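Local coordinates for calcineurin-like phosphoesterase domain-containing protein (PDB 1XM7), which is of unknown function but belongs to the calcineurin-like phosphoesterases and probably acts as a hydrolase, at residues A[114-119]-A[162-167]. Numbering follows the deposited sequence.
Sequences YPAKDP and YRIECI
K117 leaves the backbone with CG anti to its own N (chi1 -171°) and stays extended through CD; it then bends at chi3 and chi4, which swings NZ round to the hydroxyl of Y162. In Y162, CG lies anti to the carbonyl carbon (chi1 -65°), which turns the ring edge to the lysine. The two side chains cross at about a right angle. K117 NZ donates a hydrogen bond of 3.0 Å to Y162 OH, and the amino group lies beside the ring edge, near its plane, not over a face. The aliphatic part of the lysine crosses the edge at CE1: K117 CD lies in the ring plane, 3.9 Å from Y162 CE1, and K117 CB is 4.1 Å from that carbon. Were K117 replaced by an alanine, the Y162 hydroxyl would probably lose this donor and the CE1 edge its methylene cover, leaving the ring freer to turn. Deeper in, A116 CB meets I164 CD1 at 3.7 Å, a small apolar contact between two buried residues. The contact, burying 178 Å² in all, combines one polar pair with one apolar pair. It joins the loop that follows strand 107-112 to the irregular chain leading into strand 166-168, an outermost strand of the mixed four-stranded sheet. A disulfide from C166 to C159 and backbone bonding between K117 and A158 tie the neighbouring loop in as well. Helix 125-137 packs against both segments: R132 bonds to A116 O and touches Y162, while Y135 touches I164 and bonds through its hydroxyl to E165 N.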
# COMPACT_ATOMS: atom_id res chain seq x y z
N TYR A 114 5.93 4.83 3.65
CA TYR A 114 7.01 4.54 4.58
C TYR A 114 6.52 4.25 5.97
O TYR A 114 5.52 4.80 6.41
CB TYR A 114 8.01 5.70 4.61
CG TYR A 114 8.49 6.10 3.23
CD1 TYR A 114 7.69 6.86 2.38
CD2 TYR A 114 9.72 5.64 2.74
CE1 TYR A 114 8.08 7.15 1.08
CE2 TYR A 114 10.13 5.93 1.44
CZ TYR A 114 9.30 6.68 0.61
OH TYR A 114 9.69 6.98 -0.68
N PRO A 115 7.23 3.36 6.68
CA PRO A 115 6.90 2.97 8.06
C PRO A 115 7.54 3.94 9.05
O PRO A 115 8.32 4.81 8.66
CB PRO A 115 7.50 1.58 8.16
CG PRO A 115 8.79 1.75 7.40
CD PRO A 115 8.34 2.53 6.17
N ALA A 116 7.22 3.78 10.33
CA ALA A 116 7.81 4.62 11.35
C ALA A 116 9.27 4.20 11.47
O ALA A 116 10.16 5.04 11.67
CB ALA A 116 7.08 4.43 12.68
N LYS A 117 9.52 2.90 11.32
CA LYS A 117 10.86 2.36 11.41
C LYS A 117 10.92 1.03 10.68
O LYS A 117 10.09 0.17 10.92
CB LYS A 117 11.24 2.15 12.87
CG LYS A 117 12.69 1.81 13.08
CD LYS A 117 13.00 1.61 14.56
CE LYS A 117 14.34 2.25 14.91
NZ LYS A 117 14.38 3.72 14.57
N ASP A 118 11.90 0.87 9.79
CA ASP A 118 12.05 -0.39 9.06
C ASP A 118 12.74 -1.41 9.98
O ASP A 118 13.91 -1.26 10.36
CB ASP A 118 12.87 -0.18 7.79
CG ASP A 118 12.80 -1.38 6.85
OD1 ASP A 118 13.01 -2.52 7.30
OD2 ASP A 118 12.53 -1.17 5.65
N PRO A 119 12.01 -2.48 10.33
CA PRO A 119 12.49 -3.54 11.21
C PRO A 119 13.68 -4.28 10.67
O PRO A 119 14.22 -5.15 11.35
CB PRO A 119 11.27 -4.44 11.34
CG PRO A 119 10.67 -4.36 9.99
CD PRO A 119 10.74 -2.88 9.69
N TYR A 162 8.13 3.07 18.83
CA TYR A 162 7.67 4.43 19.05
C TYR A 162 6.22 4.22 19.43
O TYR A 162 5.60 3.26 18.99
CB TYR A 162 7.75 5.26 17.77
CG TYR A 162 9.15 5.48 17.26
CD1 TYR A 162 9.84 4.47 16.57
CD2 TYR A 162 9.81 6.69 17.48
CE1 TYR A 162 11.14 4.68 16.10
CE2 TYR A 162 11.11 6.90 17.02
CZ TYR A 162 11.77 5.90 16.33
OH TYR A 162 13.05 6.12 15.88
N ARG A 163 5.66 5.11 20.24
CA ARG A 163 4.27 4.95 20.62
C ARG A 163 3.40 5.11 19.37
O ARG A 163 2.56 6.01 19.30
CB ARG A 163 3.88 5.98 21.68
CG ARG A 163 3.27 5.34 22.92
CD ARG A 163 4.19 5.47 24.11
NE ARG A 163 4.13 6.82 24.66
CZ ARG A 163 4.72 7.18 25.80
NH1 ARG A 163 5.42 6.30 26.49
NH2 ARG A 163 4.59 8.42 26.24
N ILE A 164 3.62 4.23 18.40
CA ILE A 164 2.90 4.26 17.14
C ILE A 164 2.32 2.89 16.79
O ILE A 164 3.01 1.87 16.85
CB ILE A 164 3.83 4.72 15.97
CG1 ILE A 164 4.36 6.13 16.24
CG2 ILE A 164 3.07 4.68 14.66
CD1 ILE A 164 5.39 6.61 15.22
N GLU A 165 1.03 2.88 16.45
CA GLU A 165 0.35 1.65 16.07
C GLU A 165 0.32 1.62 14.55
O GLU A 165 0.12 2.64 13.91
CB GLU A 165 -1.06 1.63 16.64
CG GLU A 165 -1.09 1.43 18.15
CD GLU A 165 -0.38 0.15 18.58
OE1 GLU A 165 -0.13 -0.02 19.79
OE2 GLU A 165 -0.09 -0.69 17.70
N CYS A 166 0.51 0.44 13.95
CA CYS A 166 0.52 0.36 12.50
C CYS A 166 0.16 -1.01 11.93
O CYS A 166 0.07 -2.00 12.65
CB CYS A 166 1.92 0.75 11.98
SG CYS A 166 3.21 -0.44 12.50
N ILE A 167 -0.04 -1.04 10.62
CA ILE A 167 -0.35 -2.27 9.92
C ILE A 167 0.27 -2.16 8.53
O ILE A 167 0.15 -1.14 7.86
CB ILE A 167 -1.86 -2.49 9.77
CG1 ILE A 167 -2.14 -3.08 8.39
CG2 ILE A 167 -2.62 -1.21 10.05
CD1 ILE A 167 -3.55 -2.91 7.92